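6-aminohexanoate-dimer hydrolase (Bacillus anthracis, PDB 4GB7) probably hydrolyses the amide bond of 6-aminohexanoate dimers, with a beta-lactamase-type fold. Local coordinates at residues V42-D50 and Y212-R220; W278-Y289 and G302-F313. One frame throughout, in Å; residues are numbered along the deposited sequence.

Interaction 1 (V42-D50 and Y212-R220); sequences VTKKNWLDD and YLASNILPR
K44 and W47 reach across to the loop that follows helix 206-214, and K44 illustrates how one long side chain can find a backbone carbonyl at a helix end. Its CB lies 3.9 Å from I217 O and close to P219 N, CG passes near the same I217 O, and CD and CE run on past N216 O. The chain stays extended beyond CG, which carries NZ to N216 O at 2.9 Å, tilted 28° from that carbonyl plane. N216 closes the helix with a Schellman motif. Water 1 joins the same corner, accepting from K44 NZ and donating to N216 OD1 and L218 O. Deeper in, W47 NE1 makes a weak, bent bond to I217 O (2.8 Å, 127° at the hydrogen), while the six-membered ring turns its edge to the face of Y212, a T-shaped pair with planes 65° apart. L48 CD1 adds an apolar contact to Y212 CE2 at 4.1 Å. By contrast, the buried K44 O has no polar partner; L218 CD2 and P219 CD press against it, each 3.4 Å away. The N-terminal loop thus lies against the end of helix 206-214, just before its own chain enters helix 52-56, where S56 OG bonds to W47 O.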
loop_
_atom_site.group_PDB
_atom_site.type_symbol
_atom_site.label_atom_id
_atom_site.label_comp_id
_atom_site.label_asym_id
_atom_site.label_seq_id
_atom_site.Cartn_x
_atom_site.Cartn_y
_atom_site.Cartn_z
ATOM N N VAL A 42 -22.868 7.271 -5.714
ATOM C CA VAL A 42 -21.429 7.499 -5.631
ATOM C C VAL A 42 -20.940 8.027 -6.976
ATOM O O VAL A 42 -21.191 7.409 -8.012
ATOM C CB VAL A 42 -20.683 6.210 -5.230
ATOM C CG1 VAL A 42 -19.178 6.388 -5.340
ATOM C CG2 VAL A 42 -21.046 5.832 -3.801
ATOM N N THR A 43 -20.252 9.169 -6.949
ATOM C CA THR A 43 -19.886 9.897 -8.183
ATOM C C THR A 43 -18.384 10.162 -8.187
ATOM O O THR A 43 -17.730 10.001 -7.153
ATOM C CB THR A 43 -20.632 11.222 -8.272
ATOM O OG1 THR A 43 -20.095 12.146 -7.300
ATOM C CG2 THR A 43 -22.132 11.022 -8.008
ATOM N N LYS A 44 -17.843 10.572 -9.330
ATOM C CA LYS A 44 -16.447 10.970 -9.390
ATOM C C LYS A 44 -16.165 12.145 -8.476
ATOM O O LYS A 44 -15.033 12.339 -8.060
ATOM C CB LYS A 44 -15.990 11.319 -10.790
ATOM C CG LYS A 44 -16.027 10.159 -11.752
ATOM C CD LYS A 44 -15.436 10.585 -13.075
ATOM C CE LYS A 44 -15.661 9.474 -14.096
ATOM N NZ LYS A 44 -14.971 9.694 -15.378
ATOM N N LYS A 45 -17.203 12.918 -8.128
ATOM C CA LYS A 45 -17.016 14.070 -7.263
ATOM C C LYS A 45 -16.864 13.662 -5.811
ATOM O O LYS A 45 -15.982 14.186 -5.126
ATOM C CB LYS A 45 -18.154 15.109 -7.424
ATOM C CG LYS A 45 -17.744 16.504 -6.991
ATOM C CD LYS A 45 -18.826 17.592 -7.147
ATOM C CE LYS A 45 -19.598 17.537 -8.466
ATOM N NZ LYS A 45 -20.636 16.458 -8.512
ATOM N N ASN A 46 -17.671 12.685 -5.374
ATOM C CA ASN A 46 -17.847 12.391 -3.976
ATOM C C ASN A 46 -17.320 11.054 -3.424
ATOM O O ASN A 46 -17.435 10.826 -2.227
ATOM C CB ASN A 46 -19.330 12.537 -3.565
ATOM C CG ASN A 46 -20.224 11.384 -4.056
ATOM O OD1 ASN A 46 -19.745 10.340 -4.530
ATOM N ND2 ASN A 46 -21.539 11.577 -3.942
ATOM N N TRP A 47 -16.725 10.211 -4.275
ATOM C CA TRP A 47 -16.409 8.859 -3.888
ATOM C C TRP A 47 -15.430 8.761 -2.737
ATOM O O TRP A 47 -15.414 7.738 -2.058
ATOM C CB TRP A 47 -15.919 8.038 -5.057
ATOM C CG TRP A 47 -14.583 8.410 -5.587
ATOM C CD1 TRP A 47 -14.282 9.409 -6.491
ATOM C CD2 TRP A 47 -13.319 7.845 -5.199
ATOM N NE1 TRP A 47 -12.918 9.450 -6.745
ATOM C CE2 TRP A 47 -12.292 8.537 -5.977
ATOM C CE3 TRP A 47 -12.943 6.828 -4.359
ATOM C CZ2 TRP A 47 -10.963 8.215 -5.870
ATOM C CZ3 TRP A 47 -11.595 6.510 -4.267
ATOM C CH2 TRP A 47 -10.628 7.201 -4.998
ATOM N N LEU A 48 -14.629 9.804 -2.535
ATOM C CA LEU A 48 -13.625 9.881 -1.486
ATOM C C LEU A 48 -14.126 10.450 -0.183
ATOM O O LEU A 48 -13.372 10.551 0.818
ATOM C CB LEU A 48 -12.477 10.769 -1.949
ATOM C CG LEU A 48 -11.620 10.150 -3.015
ATOM C CD1 LEU A 48 -10.598 11.204 -3.432
ATOM C CD2 LEU A 48 -10.947 8.865 -2.524
ATOM N N ASP A 49 -15.387 10.835 -0.161
ATOM C CA ASP A 49 -15.943 11.535 0.989
ATOM C C ASP A 49 -16.807 10.562 1.768
ATOM O O ASP A 49 -17.418 9.675 1.173
ATOM C CB ASP A 49 -16.824 12.698 0.532
ATOM C CG ASP A 49 -16.076 13.782 -0.167
ATOM O OD1 ASP A 49 -14.886 14.026 0.143
ATOM O OD2 ASP A 49 -16.727 14.404 -1.039
ATOM N N ASP A 50 -16.880 10.766 3.082
ATOM C CA ASP A 50 -17.851 10.076 3.894
ATOM C C ASP A 50 -19.250 10.578 3.500
ATOM O O ASP A 50 -19.446 11.791 3.367
ATOM C CB ASP A 50 -17.626 10.360 5.395
ATOM C CG ASP A 50 -18.470 9.461 6.274
ATOM O OD1 ASP A 50 -18.236 8.222 6.285
ATOM O OD2 ASP A 50 -19.365 9.994 6.990
ATOM N N TYR A 212 -5.438 10.601 -9.603
ATOM C CA TYR A 212 -6.836 10.308 -9.859
ATOM C C TYR A 212 -7.416 11.063 -11.090
ATOM O O TYR A 212 -8.166 10.476 -11.838
ATOM C CB TYR A 212 -7.678 10.568 -8.622
ATOM C CG TYR A 212 -7.285 9.747 -7.395
ATOM C CD1 TYR A 212 -6.688 8.498 -7.511
ATOM C CD2 TYR A 212 -7.611 10.176 -6.136
ATOM C CE1 TYR A 212 -6.356 7.748 -6.405
ATOM C CE2 TYR A 212 -7.244 9.449 -5.010
ATOM C CZ TYR A 212 -6.664 8.226 -5.138
ATOM O OH TYR A 212 -6.337 7.513 -4.012
ATOM N N LEU A 213 -7.043 12.331 -11.301
ATOM C CA LEU A 213 -7.437 13.057 -12.504
ATOM C C LEU A 213 -6.850 12.367 -13.751
ATOM O O LEU A 213 -7.544 12.137 -14.733
ATOM C CB LEU A 213 -6.978 14.493 -12.441
ATOM C CG LEU A 213 -7.808 15.368 -11.485
ATOM C CD1 LEU A 213 -6.968 16.577 -11.060
ATOM C CD2 LEU A 213 -9.154 15.758 -12.099
ATOM N N ALA A 214 -5.587 11.994 -13.674
ATOM C CA ALA A 214 -4.932 11.217 -14.761
ATOM C C ALA A 214 -5.656 9.924 -15.121
ATOM O O ALA A 214 -5.673 9.505 -16.296
ATOM C CB ALA A 214 -3.480 10.931 -14.407
ATOM N N SER A 215 -6.257 9.296 -14.104
ATOM C CA SER A 215 -6.955 8.041 -14.244
ATOM C C SER A 215 -8.438 8.225 -14.533
ATOM O O SER A 215 -9.169 7.243 -14.585
ATOM C CB SER A 215 -6.842 7.234 -12.943
ATOM O OG SER A 215 -5.516 7.038 -12.560
ATOM N N ASN A 216 -8.884 9.482 -14.661
ATOM C CA ASN A 216 -10.259 9.795 -14.970
ATOM C C ASN A 216 -11.250 9.402 -13.875
ATOM O O ASN A 216 -12.383 9.038 -14.181
ATOM C CB ASN A 216 -10.674 9.158 -16.311
ATOM C CG ASN A 216 -11.929 9.788 -16.887
ATOM O OD1 ASN A 216 -12.156 10.976 -16.716
ATOM N ND2 ASN A 216 -12.744 8.990 -17.569
ATOM N N ILE A 217 -10.821 9.428 -12.612
ATOM C CA ILE A 217 -11.724 9.035 -11.519
ATOM C C ILE A 217 -11.985 10.194 -10.558
ATOM O O ILE A 217 -12.603 10.006 -9.509
ATOM C CB ILE A 217 -11.264 7.747 -10.771
ATOM C CG1 ILE A 217 -9.973 7.933 -9.977
ATOM C CG2 ILE A 217 -11.127 6.579 -11.728
ATOM C CD1 ILE A 217 -9.631 6.727 -9.096
ATOM N N LEU A 218 -11.480 11.383 -10.908
ATOM C CA LEU A 218 -12.007 12.655 -10.370
ATOM C C LEU A 218 -12.542 13.468 -11.545
ATOM O O LEU A 218 -12.201 13.204 -12.697
ATOM C CB LEU A 218 -10.955 13.447 -9.614
ATOM C CG LEU A 218 -10.567 12.883 -8.241
ATOM C CD1 LEU A 218 -9.365 13.621 -7.674
ATOM C CD2 LEU A 218 -11.777 12.934 -7.312
ATOM N N PRO A 219 -13.398 14.464 -11.270
ATOM C CA PRO A 219 -14.066 15.158 -12.376
ATOM C C PRO A 219 -13.108 16.052 -13.157
ATOM O O PRO A 219 -12.352 16.836 -12.548
ATOM C CB PRO A 219 -15.100 16.023 -11.674
ATOM C CG PRO A 219 -15.303 15.361 -10.371
ATOM C CD PRO A 219 -13.957 14.876 -9.983
ATOM N N ARG A 220 -13.159 15.953 -14.483
ATOM C CA ARG A 220 -12.351 16.835 -15.316
ATOM C C ARG A 220 -13.292 17.929 -15.804
ATOM O O ARG A 220 -14.239 17.649 -16.525
ATOM C CB ARG A 220 -11.735 16.092 -16.486
ATOM C CG ARG A 220 -10.732 15.021 -16.135
ATOM C CD ARG A 220 -10.435 14.086 -17.309
ATOM N NE ARG A 220 -9.354 13.125 -17.025
ATOM C CZ ARG A 220 -8.991 12.129 -17.838
ATOM N NH1 ARG A 220 -9.624 11.957 -19.003
ATOM N NH2 ARG A 220 -7.968 11.325 -17.501
HETATM O O HOH W 1 -13.283 12.422 -14.948
#

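Interaction 2 (W278-Y289 and G302-F313)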
loop_
_atom_site.group_PDB
_atom_site.type_symbol
_atom_site.label_atom_id
_atom_site.label_comp_id
_atom_site.label_asym_id
_atom_site.label_seq_id
_atom_site.Cartn_x
_atom_site.Cartn_y
_atom_site.Cartn_z
ATOM N N TRP A 278 0.756 -13.433 -6.775
ATOM C CA TRP A 278 -0.672 -13.703 -6.420
ATOM C C TRP A 278 -1.091 -15.143 -6.701
ATOM O O TRP A 278 -2.060 -15.633 -6.152
ATOM C CB TRP A 278 -1.663 -12.714 -7.111
ATOM C CG TRP A 278 -2.757 -12.330 -6.162
ATOM C CD1 TRP A 278 -4.001 -12.903 -6.012
ATOM C CD2 TRP A 278 -2.654 -11.312 -5.142
ATOM N NE1 TRP A 278 -4.687 -12.304 -4.982
ATOM C CE2 TRP A 278 -3.900 -11.354 -4.388
ATOM C CE3 TRP A 278 -1.670 -10.399 -4.776
ATOM C CZ2 TRP A 278 -4.142 -10.472 -3.342
ATOM C CZ3 TRP A 278 -1.915 -9.540 -3.708
ATOM C CH2 TRP A 278 -3.121 -9.553 -3.032
ATOM N N SER A 279 -0.405 -15.787 -7.627
ATOM C CA SER A 279 -0.679 -17.158 -8.006
ATOM C C SER A 279 0.208 -18.142 -7.230
ATOM O O SER A 279 0.042 -19.333 -7.406
ATOM C CB SER A 279 -0.443 -17.365 -9.492
ATOM O OG SER A 279 0.910 -17.221 -9.837
ATOM N N GLN A 280 1.138 -17.638 -6.399
ATOM C CA GLN A 280 2.219 -18.440 -5.826
ATOM C C GLN A 280 2.137 -18.694 -4.349
ATOM O O GLN A 280 2.910 -19.500 -3.854
ATOM C CB GLN A 280 3.558 -17.739 -6.083
ATOM C CG GLN A 280 3.795 -17.446 -7.564
ATOM C CD GLN A 280 4.144 -18.690 -8.273
ATOM O OE1 GLN A 280 5.139 -19.332 -7.929
ATOM N NE2 GLN A 280 3.340 -19.062 -9.273
ATOM N N ILE A 281 1.213 -18.051 -3.617
ATOM C CA ILE A 281 1.227 -18.198 -2.143
ATOM C C ILE A 281 -0.133 -18.550 -1.533
ATOM O O ILE A 281 -0.443 -18.150 -0.398
ATOM C CB ILE A 281 1.899 -16.995 -1.410
ATOM C CG1 ILE A 281 1.094 -15.677 -1.605
ATOM C CG2 ILE A 281 3.343 -16.780 -1.943
ATOM C CD1 ILE A 281 1.625 -14.524 -0.763
ATOM N N GLY A 282 -0.940 -19.282 -2.310
ATOM C CA GLY A 282 -2.193 -19.868 -1.796
ATOM C C GLY A 282 -3.306 -18.871 -1.570
ATOM O O GLY A 282 -4.239 -19.141 -0.773
HETATM N N MSE A 283 -3.265 -17.752 -2.287
HETATM C CA MSE A 283 -4.317 -16.700 -2.175
HETATM C C MSE A 283 -5.707 -17.273 -2.479
HETATM O O MSE A 283 -5.874 -18.080 -3.388
HETATM C CB MSE A 283 -4.090 -15.614 -3.200
HETATM C CG MSE A 283 -2.715 -14.904 -3.109
HETATM SE SE MSE A 283 -2.529 -14.055 -1.345
HETATM C CE MSE A 283 -1.289 -12.704 -1.963
ATOM N N GLU A 284 -6.686 -16.832 -1.702
ATOM C CA GLU A 284 -8.039 -17.292 -1.828
ATOM C C GLU A 284 -8.824 -16.692 -2.994
ATOM O O GLU A 284 -9.769 -17.334 -3.486
ATOM C CB GLU A 284 -8.795 -16.920 -0.544
ATOM C CG GLU A 284 -8.507 -17.749 0.655
ATOM C CD GLU A 284 -9.285 -17.189 1.837
ATOM O OE1 GLU A 284 -10.506 -17.479 1.961
ATOM O OE2 GLU A 284 -8.679 -16.459 2.618
ATOM N N GLU A 285 -8.523 -15.419 -3.328
ATOM C CA GLU A 285 -9.279 -14.665 -4.315
ATOM C C GLU A 285 -8.353 -13.902 -5.228
ATOM O O GLU A 285 -7.169 -13.658 -4.904
ATOM C CB GLU A 285 -10.244 -13.652 -3.647
ATOM C CG GLU A 285 -11.187 -14.251 -2.591
ATOM C CD GLU A 285 -12.252 -15.199 -3.096
ATOM O OE1 GLU A 285 -12.502 -15.171 -4.303
ATOM O OE2 GLU A 285 -12.863 -15.943 -2.238
ATOM N N ASN A 286 -8.914 -13.533 -6.372
ATOM C CA ASN A 286 -8.267 -12.576 -7.245
ATOM C C ASN A 286 -8.094 -11.234 -6.528
ATOM O O ASN A 286 -8.863 -10.862 -5.612
ATOM C CB ASN A 286 -9.079 -12.350 -8.534
ATOM C CG ASN A 286 -9.138 -13.569 -9.440
ATOM O OD1 ASN A 286 -8.311 -14.467 -9.369
ATOM N ND2 ASN A 286 -10.160 -13.611 -10.270
ATOM N N ALA A 287 -7.110 -10.487 -6.976
ATOM C CA ALA A 287 -7.034 -9.077 -6.674
ATOM C C ALA A 287 -7.295 -8.336 -8.000
ATOM O O ALA A 287 -7.599 -8.960 -9.038
ATOM C CB ALA A 287 -5.695 -8.697 -6.034
ATOM N N TYR A 288 -7.266 -7.030 -7.955
ATOM C CA TYR A 288 -7.347 -6.223 -9.168
ATOM C C TYR A 288 -6.754 -4.846 -8.950
ATOM O O TYR A 288 -6.732 -4.337 -7.802
ATOM C CB TYR A 288 -8.775 -6.124 -9.689
ATOM C CG TYR A 288 -9.791 -5.450 -8.800
ATOM C CD1 TYR A 288 -9.896 -4.031 -8.714
ATOM C CD2 TYR A 288 -10.705 -6.223 -8.093
ATOM C CE1 TYR A 288 -10.897 -3.452 -7.905
ATOM C CE2 TYR A 288 -11.686 -5.643 -7.318
ATOM C CZ TYR A 288 -11.782 -4.249 -7.249
ATOM O OH TYR A 288 -12.766 -3.623 -6.501
ATOM N N TYR A 289 -6.235 -4.266 -10.034
ATOM C CA TYR A 289 -5.790 -2.891 -10.042
ATOM C C TYR A 289 -6.774 -1.984 -10.760
ATOM O O TYR A 289 -7.195 -2.284 -11.882
ATOM C CB TYR A 289 -4.492 -2.714 -10.834
ATOM C CG TYR A 289 -3.214 -2.995 -10.096
ATOM C CD1 TYR A 289 -2.621 -2.024 -9.265
ATOM C CD2 TYR A 289 -2.569 -4.227 -10.239
ATOM C CE1 TYR A 289 -1.435 -2.284 -8.595
ATOM C CE2 TYR A 289 -1.377 -4.469 -9.582
ATOM C CZ TYR A 289 -0.798 -3.512 -8.790
ATOM O OH TYR A 289 0.392 -3.858 -8.155
ATOM N N GLY A 302 -3.739 1.705 -6.549
ATOM C CA GLY A 302 -4.938 1.080 -7.132
ATOM C C GLY A 302 -5.212 -0.403 -6.920
ATOM O O GLY A 302 -6.143 -0.953 -7.519
ATOM N N LEU A 303 -4.407 -1.066 -6.096
ATOM C CA LEU A 303 -4.578 -2.508 -5.847
ATOM C C LEU A 303 -5.665 -2.711 -4.829
ATOM O O LEU A 303 -5.699 -2.012 -3.831
ATOM C CB LEU A 303 -3.275 -3.154 -5.391
ATOM C CG LEU A 303 -3.244 -4.681 -5.299
ATOM C CD1 LEU A 303 -3.551 -5.388 -6.635
ATOM C CD2 LEU A 303 -1.892 -5.104 -4.748
ATOM N N ASN A 304 -6.551 -3.633 -5.121
ATOM C CA ASN A 304 -7.713 -4.034 -4.313
ATOM C C ASN A 304 -7.560 -5.535 -4.044
ATOM O O ASN A 304 -7.365 -6.332 -4.987
ATOM C CB ASN A 304 -9.005 -3.804 -5.061
ATOM C CG ASN A 304 -9.384 -2.330 -5.171
ATOM O OD1 ASN A 304 -10.350 -1.879 -4.510
ATOM N ND2 ASN A 304 -8.610 -1.561 -5.924
ATOM N N ALA A 305 -7.609 -5.926 -2.767
ATOM C CA ALA A 305 -7.366 -7.324 -2.371
ATOM C C ALA A 305 -8.174 -7.659 -1.128
ATOM O O ALA A 305 -8.667 -6.750 -0.438
ATOM C CB ALA A 305 -5.891 -7.581 -2.124
ATOM N N THR A 306 -8.310 -8.936 -0.823
ATOM C CA THR A 306 -8.962 -9.297 0.446
ATOM C C THR A 306 -7.956 -9.267 1.617
ATOM O O THR A 306 -6.724 -9.291 1.432
ATOM C CB THR A 306 -9.619 -10.694 0.412
ATOM O OG1 THR A 306 -8.594 -11.688 0.458
ATOM C CG2 THR A 306 -10.567 -10.874 -0.779
ATOM N N ALA A 307 -8.475 -9.137 2.826
ATOM C CA ALA A 307 -7.650 -8.962 4.014
ATOM C C ALA A 307 -6.795 -10.192 4.324
ATOM O O ALA A 307 -5.598 -10.048 4.657
ATOM C CB ALA A 307 -8.494 -8.590 5.245
ATOM N N ARG A 308 -7.404 -11.381 4.249
ATOM C CA ARG A 308 -6.645 -12.590 4.460
ATOM C C ARG A 308 -5.575 -12.759 3.389
ATOM O O ARG A 308 -4.516 -13.260 3.692
ATOM C CB ARG A 308 -7.529 -13.830 4.504
ATOM C CG ARG A 308 -8.264 -13.915 5.828
ATOM C CD ARG A 308 -8.885 -15.291 6.094
ATOM N NE ARG A 308 -9.816 -15.670 5.061
ATOM C CZ ARG A 308 -11.124 -15.402 5.033
ATOM N NH1 ARG A 308 -11.846 -15.814 4.002
ATOM N NH2 ARG A 308 -11.735 -14.743 6.019
ATOM N N ASP A 309 -5.874 -12.359 2.163
ATOM C CA ASP A 309 -4.875 -12.493 1.117
ATOM C C ASP A 309 -3.697 -11.557 1.385
ATOM O O ASP A 309 -2.538 -11.939 1.179
ATOM C CB ASP A 309 -5.472 -12.278 -0.288
ATOM C CG ASP A 309 -6.262 -13.517 -0.774
ATOM O OD1 ASP A 309 -6.087 -14.604 -0.152
ATOM O OD2 ASP A 309 -6.975 -13.453 -1.792
HETATM N N MSE A 310 -3.969 -10.348 1.817
HETATM C CA MSE A 310 -2.898 -9.442 2.222
HETATM C C MSE A 310 -2.115 -10.004 3.385
HETATM O O MSE A 310 -0.918 -9.849 3.439
HETATM C CB MSE A 310 -3.406 -8.075 2.590
HETATM C CG MSE A 310 -3.816 -7.277 1.430
HETATM SE SE MSE A 310 -2.345 -6.980 0.162
HETATM C CE MSE A 310 -0.830 -6.958 1.366
ATOM N N ALA A 311 -2.781 -10.706 4.304
ATOM C CA ALA A 311 -2.093 -11.356 5.403
ATOM C C ALA A 311 -1.138 -12.458 4.939
ATOM O O ALA A 311 -0.066 -12.647 5.505
ATOM C CB ALA A 311 -3.102 -11.903 6.377
ATOM N N ARG A 312 -1.541 -13.199 3.907
ATOM C CA ARG A 312 -0.676 -14.201 3.324
ATOM C C ARG A 312 0.583 -13.549 2.789
ATOM O O ARG A 312 1.694 -14.049 3.011
ATOM C CB ARG A 312 -1.372 -14.944 2.186
ATOM C CG ARG A 312 -2.565 -15.790 2.621
ATOM C CD ARG A 312 -3.265 -16.497 1.446
ATOM N NE ARG A 312 -4.155 -17.526 1.954
ATOM C CZ ARG A 312 -5.390 -17.282 2.404
ATOM N NH1 ARG A 312 -5.928 -16.065 2.329
ATOM N NH2 ARG A 312 -6.085 -18.272 2.943
ATOM N N PHE A 313 0.437 -12.417 2.122
ATOM C CA PHE A 313 1.617 -11.694 1.607
ATOM C C PHE A 313 2.510 -11.184 2.781
ATOM O O PHE A 313 3.702 -11.255 2.764
ATOM C CB PHE A 313 1.179 -10.512 0.771
ATOM C CG PHE A 313 2.322 -9.689 0.248
ATOM C CD1 PHE A 313 3.127 -10.204 -0.736
ATOM C CD2 PHE A 313 2.592 -8.401 0.721
ATOM C CE1 PHE A 313 4.161 -9.456 -1.246
ATOM C CE2 PHE A 313 3.641 -7.648 0.204
ATOM C CZ PHE A 313 4.415 -8.174 -0.772
HETATM O O HOH W 2 -10.113 -13.810 1.536
HETATM O O HOH W 3 -7.533 -10.879 -2.816
HETATM O O HOH W 4 -12.823 -2.192 -3.518
#
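With chi1 at -75° and its chain extended beyond CG, E284 swings its carboxylate toward R308 and R312; R308, bent at chi3 (-58°), turns its guanidinium to meet it nearly coplanar. This salt-bridge network sits beside an antiparallel strand pair, 287-289 with 303-305, in the fold of a beta-lactamase-family protein. R308 meets E284 through a two-pronged bridge, NE to OE2 (2.8 Å) and NH1 to OE1, both on syn lone pairs, whereas R312 NH1 takes the anti lone pair of OE2. Arginine charge on both sides of OE2 would probably stabilise the carboxylate; R308 NH2 also pairs with E124 and E132. D309, in the first turn of the helix that T306 caps, spreads its oxygens over two successive amides: OD1 accepts from E284 N (2.8 Å) and OD2 from E285 N (2.9 Å). SE of the selenomethionine M283 packs against D309 CB at 3.6 Å, and the edge of W278 meets SE of M310, also selenomethionine, in a Met-aromatic contact. Along the strands, Y288 and N304 form a hydrogen-bonded pair, and Y289 and L303 a non-hydrogen-bonded one. Each pair adds a CH-pi contact: L303 CD1 lies 3.8 Å from the Y289 ring centroid, and N304 CB 3.6 Å from that of Y288, 18° off the normal.

Overall arrangement
Two closures made in series illustrate how contacts of very different span can build one chain. From the N terminus, interaction 1 brings the loop before helix 52-56 to the end of helix 206-214, closing a loop of 161 intervening residues that contains both helix and strand. The chain then runs through helix 251-265 and along helix 269-278, at whose last residue interaction 2 opens. That second closure spans only 12 residues and joins neighbouring strands of a four-stranded antiparallel sheet, then the helix starting at A307. Neither nests in nor crosses the other. The centres of interactions 1 and 2 lie 25 Å apart, and the nearest atoms of interactions 1 and 2 are about 7 Å apart, without touching. Interaction 1 is partly buried; interaction 2 lies deeper, nearer the centre of the chain.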